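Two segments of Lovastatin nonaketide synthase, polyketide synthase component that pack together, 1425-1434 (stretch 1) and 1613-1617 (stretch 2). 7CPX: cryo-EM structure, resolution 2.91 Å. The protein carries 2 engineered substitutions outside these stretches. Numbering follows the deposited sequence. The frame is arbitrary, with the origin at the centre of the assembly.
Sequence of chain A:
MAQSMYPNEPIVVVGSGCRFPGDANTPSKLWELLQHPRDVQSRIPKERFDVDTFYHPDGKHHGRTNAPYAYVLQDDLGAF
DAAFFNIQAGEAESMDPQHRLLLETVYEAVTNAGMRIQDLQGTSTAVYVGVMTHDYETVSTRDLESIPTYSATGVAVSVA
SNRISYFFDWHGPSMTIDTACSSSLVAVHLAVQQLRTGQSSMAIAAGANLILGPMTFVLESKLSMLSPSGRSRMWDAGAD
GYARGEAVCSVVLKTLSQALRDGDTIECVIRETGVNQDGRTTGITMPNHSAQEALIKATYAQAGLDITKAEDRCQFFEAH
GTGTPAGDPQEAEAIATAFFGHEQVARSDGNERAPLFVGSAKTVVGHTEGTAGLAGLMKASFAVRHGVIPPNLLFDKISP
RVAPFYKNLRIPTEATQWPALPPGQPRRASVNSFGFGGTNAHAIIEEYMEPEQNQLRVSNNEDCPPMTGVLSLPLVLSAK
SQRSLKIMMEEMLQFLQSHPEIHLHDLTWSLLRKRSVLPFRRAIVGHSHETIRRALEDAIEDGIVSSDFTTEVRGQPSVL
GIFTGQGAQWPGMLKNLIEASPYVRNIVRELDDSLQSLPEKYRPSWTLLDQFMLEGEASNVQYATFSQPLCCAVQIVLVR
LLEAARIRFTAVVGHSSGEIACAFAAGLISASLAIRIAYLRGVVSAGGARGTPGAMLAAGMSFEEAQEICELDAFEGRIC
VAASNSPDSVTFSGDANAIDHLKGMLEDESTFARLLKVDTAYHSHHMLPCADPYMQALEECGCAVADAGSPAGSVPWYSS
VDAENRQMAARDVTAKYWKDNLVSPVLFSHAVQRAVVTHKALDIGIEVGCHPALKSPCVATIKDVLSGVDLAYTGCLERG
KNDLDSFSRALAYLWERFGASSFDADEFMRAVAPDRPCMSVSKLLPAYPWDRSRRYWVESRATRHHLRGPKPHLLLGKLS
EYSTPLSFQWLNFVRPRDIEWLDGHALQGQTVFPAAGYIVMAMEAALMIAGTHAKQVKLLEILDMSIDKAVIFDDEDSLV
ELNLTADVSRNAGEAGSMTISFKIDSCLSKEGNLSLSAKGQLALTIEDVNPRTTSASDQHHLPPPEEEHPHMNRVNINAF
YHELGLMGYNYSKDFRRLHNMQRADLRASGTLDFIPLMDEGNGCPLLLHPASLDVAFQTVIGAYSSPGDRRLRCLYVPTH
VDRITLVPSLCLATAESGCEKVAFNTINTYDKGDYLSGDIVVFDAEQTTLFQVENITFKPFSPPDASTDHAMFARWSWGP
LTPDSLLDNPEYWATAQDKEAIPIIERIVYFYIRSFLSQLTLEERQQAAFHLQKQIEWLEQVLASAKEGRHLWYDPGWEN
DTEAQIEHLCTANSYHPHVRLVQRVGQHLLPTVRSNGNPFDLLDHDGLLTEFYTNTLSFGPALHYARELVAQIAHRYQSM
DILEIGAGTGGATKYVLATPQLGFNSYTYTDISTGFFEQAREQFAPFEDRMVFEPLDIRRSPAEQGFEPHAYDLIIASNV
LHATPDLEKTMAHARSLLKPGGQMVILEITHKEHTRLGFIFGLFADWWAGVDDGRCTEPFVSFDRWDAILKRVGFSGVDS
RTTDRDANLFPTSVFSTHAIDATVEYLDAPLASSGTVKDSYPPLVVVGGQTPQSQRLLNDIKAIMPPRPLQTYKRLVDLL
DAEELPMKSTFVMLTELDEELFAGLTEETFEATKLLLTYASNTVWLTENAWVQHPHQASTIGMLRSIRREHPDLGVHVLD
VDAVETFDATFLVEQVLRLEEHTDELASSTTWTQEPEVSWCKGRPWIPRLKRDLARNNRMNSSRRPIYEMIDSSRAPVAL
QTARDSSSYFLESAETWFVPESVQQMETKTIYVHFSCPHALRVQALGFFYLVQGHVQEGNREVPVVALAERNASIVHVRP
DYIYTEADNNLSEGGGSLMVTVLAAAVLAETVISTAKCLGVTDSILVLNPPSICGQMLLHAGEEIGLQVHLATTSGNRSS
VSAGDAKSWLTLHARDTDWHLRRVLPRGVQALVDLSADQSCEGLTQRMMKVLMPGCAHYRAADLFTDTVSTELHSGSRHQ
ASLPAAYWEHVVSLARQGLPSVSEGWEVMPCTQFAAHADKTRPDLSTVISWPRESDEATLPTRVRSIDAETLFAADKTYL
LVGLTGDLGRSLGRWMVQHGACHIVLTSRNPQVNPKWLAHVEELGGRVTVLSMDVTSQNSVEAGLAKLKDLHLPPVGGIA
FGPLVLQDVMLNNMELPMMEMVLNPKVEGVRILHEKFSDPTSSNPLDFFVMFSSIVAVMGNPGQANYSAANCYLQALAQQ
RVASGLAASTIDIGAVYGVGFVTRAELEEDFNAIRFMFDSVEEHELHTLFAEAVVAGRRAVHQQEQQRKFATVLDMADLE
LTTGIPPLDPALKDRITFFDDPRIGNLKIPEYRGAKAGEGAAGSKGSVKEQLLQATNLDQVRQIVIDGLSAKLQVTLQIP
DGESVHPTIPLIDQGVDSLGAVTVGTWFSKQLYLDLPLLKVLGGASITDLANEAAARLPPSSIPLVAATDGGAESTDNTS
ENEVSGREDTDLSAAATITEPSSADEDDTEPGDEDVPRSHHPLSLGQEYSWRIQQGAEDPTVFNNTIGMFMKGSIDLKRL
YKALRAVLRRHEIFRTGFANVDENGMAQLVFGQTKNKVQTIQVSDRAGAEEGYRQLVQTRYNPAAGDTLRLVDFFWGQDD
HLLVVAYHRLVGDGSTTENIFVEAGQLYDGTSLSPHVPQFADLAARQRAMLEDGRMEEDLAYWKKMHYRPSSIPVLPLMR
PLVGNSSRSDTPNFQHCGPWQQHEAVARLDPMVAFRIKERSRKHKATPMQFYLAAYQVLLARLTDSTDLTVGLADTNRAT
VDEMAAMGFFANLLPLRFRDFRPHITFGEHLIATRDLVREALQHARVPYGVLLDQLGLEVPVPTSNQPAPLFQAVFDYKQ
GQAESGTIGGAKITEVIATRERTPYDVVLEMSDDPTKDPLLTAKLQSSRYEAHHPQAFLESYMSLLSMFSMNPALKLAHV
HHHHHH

Stretch 1, residues 1425-1434: YARELVAQIA
Stretch 2 (1613-1617) SVFST

This is a small van der Waals contact of a helix on a strand, mostly between carbon atoms, in which one face of the helix rests its aliphatic side chains on the two residues of an extended segment whose CA-to-CB bonds point toward it, with no hydrogen bond crossing between the stretches.

Residues 1425-1434 are helical throughout, with phi from -67° to -61° and psi from -47° to -31°. Six i to i+4 backbone bonds confirm this, from Leu1429 N to Tyr1425 O (2.9 Å) through Ala1434 N to Val1430 O (2.9 Å). Stretch 2 is extended: Phe1615, Ser1616 and Thr1617 have phi/psi of -134/148, -122/137 and -143/158, and Val1614 has -95/148. The helix and strand axes run nearly parallel, 18° between their N-to-C directions, and approach to 8.9 Å. The register is fixed by two CA pairs: Ala1426 CA to Val1614 CA at 6.2 Å and Leu1429 CA to Ser1616 CA at 7.6 Å.

The extended backbone alternates its side chains, so the CA-to-CB bonds of Val1614 and Ser1616 point toward the helix while those of Ser1613, Phe1615 and Thr1617 point away. On the helix, Ala1426, Leu1429 and Ile1433 follow the three- and four-residue spacing that keeps them along one side; the CA-to-CB bonds of Leu1429 and Ile1433 point toward the strand, that of Ala1426 sideways. Arg1427, Glu1428, Ala1431 and Gln1432 lie out of reach and are partly exposed.

The closest approach is Ala1426 at the backbone level, where a methyl side chain suits the short CA separation: Ala1426 CB lies 4.0 Å from Val1614 CG2 and 4.2 Å from Val1614 CG1. Val1614, chi1 t (-166°), also places CG1 4.1 Å from Leu1429 CD2, so it touches two helix residues about one turn apart. Leu1429, chi1 t (176°) and chi2 p (64°), is the centre of the contact. Ser1616, chi1 93° (between wells), is a small residue, and both Leu1429 methyls pack on its CB, CD2 at 3.4 Å and CD1 at 3.5 Å. Leu1429 CD2 also lies 4.0 Å from Phe1615 O, simple packing against a carbonyl. Ile1433, m (-66°) and t (167°), reaches Ser1616 CB more loosely, from CD1 at 4.5 Å.

Tyr1425 starts toward the strand, but with chi1 m (-73°) its end leads away, and its OH is hydrogen-bonded elsewhere in the structure.

The two stretches bury 211 Å² in total, mostly on Val1614 (62 Å²), Leu1429 (55 Å²) and Ser1616 (41 Å²), with 26 Å² on Ala1426. All four are buried in the assembly. With no salt bridge either, their direct contact is one of packing.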

ATOM      1  N   TYR A1425     -12.189  49.265  50.882  1.00157.37           N
ATOM      2  CA  TYR A1425     -12.033  50.697  50.655  1.00157.37           C
ATOM      3  C   TYR A1425     -10.738  50.998  49.917  1.00157.37           C
ATOM      4  O   TYR A1425     -10.690  51.921  49.099  1.00157.37           O
ATOM      5  CB  TYR A1425     -12.066  51.450  51.986  1.00157.37           C
ATOM      6  CG  TYR A1425     -13.434  51.534  52.629  1.00157.37           C
ATOM      7  CD1 TYR A1425     -14.577  51.691  51.860  1.00157.37           C
ATOM      8  CD2 TYR A1425     -13.578  51.461  54.006  1.00157.37           C
ATOM      9  CE1 TYR A1425     -15.821  51.773  52.442  1.00157.37           C
ATOM     10  CE2 TYR A1425     -14.822  51.539  54.598  1.00157.37           C
ATOM     11  CZ  TYR A1425     -15.941  51.695  53.810  1.00157.37           C
ATOM     12  OH  TYR A1425     -17.187  51.775  54.388  1.00157.37           O
ATOM     13  N   ALA A1426      -9.677  50.242  50.203  1.00154.29           N
ATOM     14  CA  ALA A1426      -8.433  50.412  49.464  1.00154.29           C
ATOM     15  C   ALA A1426      -8.631  50.092  47.990  1.00154.29           C
ATOM     16  O   ALA A1426      -8.120  50.805  47.120  1.00154.29           O
ATOM     17  CB  ALA A1426      -7.341  49.526  50.060  1.00154.29           C
ATOM     18  N   ARG A1427      -9.362  49.017  47.691  1.00149.24           N
ATOM     19  CA  ARG A1427      -9.655  48.709  46.295  1.00149.24           C
ATOM     20  C   ARG A1427     -10.451  49.834  45.650  1.00149.24           C
ATOM     21  O   ARG A1427     -10.181  50.215  44.509  1.00149.24           O
ATOM     22  CB  ARG A1427     -10.423  47.394  46.167  1.00149.24           C
ATOM     23  CG  ARG A1427     -10.640  46.988  44.708  1.00149.24           C
ATOM     24  CD  ARG A1427     -11.765  45.983  44.521  1.00149.24           C
ATOM     25  NE  ARG A1427     -11.669  44.837  45.416  1.00149.24           N
ATOM     26  CZ  ARG A1427     -12.428  44.645  46.486  1.00149.24           C
ATOM     27  NH1 ARG A1427     -13.353  45.520  46.849  1.00149.24           N
ATOM     28  NH2 ARG A1427     -12.262  43.541  47.208  1.00149.24           N
ATOM     29  N   GLU A1428     -11.445  50.365  46.361  1.00148.45           N
ATOM     30  CA  GLU A1428     -12.243  51.455  45.806  1.00148.45           C
ATOM     31  C   GLU A1428     -11.372  52.671  45.509  1.00148.45           C
ATOM     32  O   GLU A1428     -11.478  53.286  44.440  1.00148.45           O
ATOM     33  CB  GLU A1428     -13.366  51.825  46.776  1.00148.45           C
ATOM     34  CG  GLU A1428     -14.397  50.731  46.988  1.00148.45           C
ATOM     35  CD  GLU A1428     -15.273  50.509  45.771  1.00148.45           C
ATOM     36  OE1 GLU A1428     -15.096  51.231  44.768  1.00148.45           O
ATOM     37  OE2 GLU A1428     -16.142  49.612  45.818  1.00148.45           O
ATOM     38  N   LEU A1429     -10.499  53.025  46.451  1.00147.97           N
ATOM     39  CA  LEU A1429      -9.632  54.185  46.277  1.00147.97           C
ATOM     40  C   LEU A1429      -8.674  53.981  45.111  1.00147.97           C
ATOM     41  O   LEU A1429      -8.474  54.882  44.289  1.00147.97           O
ATOM     42  CB  LEU A1429      -8.861  54.445  47.570  1.00147.97           C
ATOM     43  CG  LEU A1429      -7.825  55.569  47.555  1.00147.97           C
ATOM     44  CD1 LEU A1429      -8.498  56.910  47.332  1.00147.97           C
ATOM     45  CD2 LEU A1429      -7.038  55.566  48.854  1.00147.97           C
ATOM     46  N   VAL A1430      -8.068  52.796  45.028  1.00144.17           N
ATOM     47  CA  VAL A1430      -7.136  52.516  43.940  1.00144.17           C
ATOM     48  C   VAL A1430      -7.867  52.533  42.607  1.00144.17           C
ATOM     49  O   VAL A1430      -7.339  53.016  41.601  1.00144.17           O
ATOM     50  CB  VAL A1430      -6.421  51.174  44.177  1.00144.17           C
ATOM     51  CG1 VAL A1430      -5.620  50.781  42.949  1.00144.17           C
ATOM     52  CG2 VAL A1430      -5.518  51.269  45.389  1.00144.17           C
ATOM     53  N   ALA A1431      -9.088  51.999  42.575  1.00139.20           N
ATOM     54  CA  ALA A1431      -9.872  52.015  41.348  1.00139.20           C
ATOM     55  C   ALA A1431     -10.145  53.442  40.904  1.00139.20           C
ATOM     56  O   ALA A1431      -9.955  53.788  39.733  1.00139.20           O
ATOM     57  CB  ALA A1431     -11.182  51.258  41.556  1.00139.20           C
ATOM     58  N   GLN A1432     -10.582  54.294  41.833  1.00135.29           N
ATOM     59  CA  GLN A1432     -10.860  55.682  41.481  1.00135.29           C
ATOM     60  C   GLN A1432      -9.602  56.388  40.993  1.00135.29           C
ATOM     61  O   GLN A1432      -9.635  57.115  39.991  1.00135.29           O
ATOM     62  CB  GLN A1432     -11.459  56.416  42.680  1.00135.29           C
ATOM     63  CG  GLN A1432     -12.833  55.909  43.082  1.00135.29           C
ATOM     64  CD  GLN A1432     -13.362  56.579  44.335  1.00135.29           C
ATOM     65  OE1 GLN A1432     -12.616  57.225  45.070  1.00135.29           O
ATOM     66  NE2 GLN A1432     -14.656  56.426  44.584  1.00135.29           N
ATOM     67  N   ILE A1433      -8.479  56.173  41.677  1.00140.25           N
ATOM     68  CA  ILE A1433      -7.242  56.861  41.318  1.00140.25           C
ATOM     69  C   ILE A1433      -6.756  56.402  39.948  1.00140.25           C
ATOM     70  O   ILE A1433      -6.397  57.218  39.091  1.00140.25           O
ATOM     71  CB  ILE A1433      -6.172  56.638  42.400  1.00140.25           C
ATOM     72  CG1 ILE A1433      -6.603  57.301  43.710  1.00140.25           C
ATOM     73  CG2 ILE A1433      -4.834  57.196  41.945  1.00140.25           C
ATOM     74  CD1 ILE A1433      -5.780  56.889  44.910  1.00140.25           C
ATOM     75  N   ALA A1434      -6.738  55.085  39.721  1.00134.19           N
ATOM     76  CA  ALA A1434      -6.275  54.562  38.442  1.00134.19           C
ATOM     77  C   ALA A1434      -7.221  54.938  37.314  1.00134.19           C
ATOM     78  O   ALA A1434      -6.788  55.097  36.167  1.00134.19           O
ATOM     79  CB  ALA A1434      -6.122  53.044  38.521  1.00134.19           C
ATOM     80  N   SER A1613      -7.557  51.689  58.547  1.00167.87           N
ATOM     81  CA  SER A1613      -8.156  52.811  57.837  1.00167.87           C
ATOM     82  C   SER A1613      -7.204  53.337  56.774  1.00167.87           C
ATOM     83  O   SER A1613      -6.031  53.603  57.045  1.00167.87           O
ATOM     84  CB  SER A1613      -8.515  53.922  58.825  1.00167.87           C
ATOM     85  OG  SER A1613      -9.521  53.495  59.728  1.00167.87           O
ATOM     86  N   VAL A1614      -7.719  53.484  55.563  1.00159.22           N
ATOM     87  CA  VAL A1614      -6.901  53.814  54.404  1.00159.22           C
ATOM     88  C   VAL A1614      -6.921  55.317  54.176  1.00159.22           C
ATOM     89  O   VAL A1614      -7.909  56.004  54.456  1.00159.22           O
ATOM     90  CB  VAL A1614      -7.388  53.055  53.153  1.00159.22           C
ATOM     91  CG1 VAL A1614      -6.348  53.139  52.049  1.00159.22           C
ATOM     92  CG2 VAL A1614      -7.704  51.612  53.502  1.00159.22           C
ATOM     93  N   PHE A1615      -5.808  55.829  53.657  1.00159.16           N
ATOM     94  CA  PHE A1615      -5.664  57.247  53.366  1.00159.16           C
ATOM     95  C   PHE A1615      -5.050  57.419  51.986  1.00159.16           C
ATOM     96  O   PHE A1615      -4.243  56.597  51.542  1.00159.16           O
ATOM     97  CB  PHE A1615      -4.792  57.953  54.412  1.00159.16           C
ATOM     98  CG  PHE A1615      -5.159  57.624  55.830  1.00159.16           C
ATOM     99  CD1 PHE A1615      -6.305  58.149  56.403  1.00159.16           C
ATOM    100  CD2 PHE A1615      -4.355  56.793  56.592  1.00159.16           C
ATOM    101  CE1 PHE A1615      -6.644  57.848  57.708  1.00159.16           C
ATOM    102  CE2 PHE A1615      -4.688  56.491  57.897  1.00159.16           C
ATOM    103  CZ  PHE A1615      -5.834  57.018  58.457  1.00159.16           C
ATOM    104  N   SER A1616      -5.438  58.501  51.313  1.00152.85           N
ATOM    105  CA  SER A1616      -4.910  58.848  50.001  1.00152.85           C
ATOM    106  C   SER A1616      -4.294  60.234  50.064  1.00152.85           C
ATOM    107  O   SER A1616      -4.869  61.150  50.660  1.00152.85           O
ATOM    108  CB  SER A1616      -6.001  58.821  48.929  1.00152.85           C
ATOM    109  OG  SER A1616      -6.583  60.103  48.767  1.00152.85           O
ATOM    110  N   THR A1617      -3.125  60.387  49.448  1.00154.58           N
ATOM    111  CA  THR A1617      -2.418  61.659  49.457  1.00154.58           C
ATOM    112  C   THR A1617      -1.733  61.874  48.117  1.00154.58           C
ATOM    113  O   THR A1617      -1.467  60.922  47.382  1.00154.58           O
ATOM    114  CB  THR A1617      -1.378  61.714  50.582  1.00154.58           C
ATOM    115  OG1 THR A1617      -0.255  60.891  50.244  1.00154.58           O
ATOM    116  CG2 THR A1617      -1.985  61.222  51.885  1.00154.58           C
TER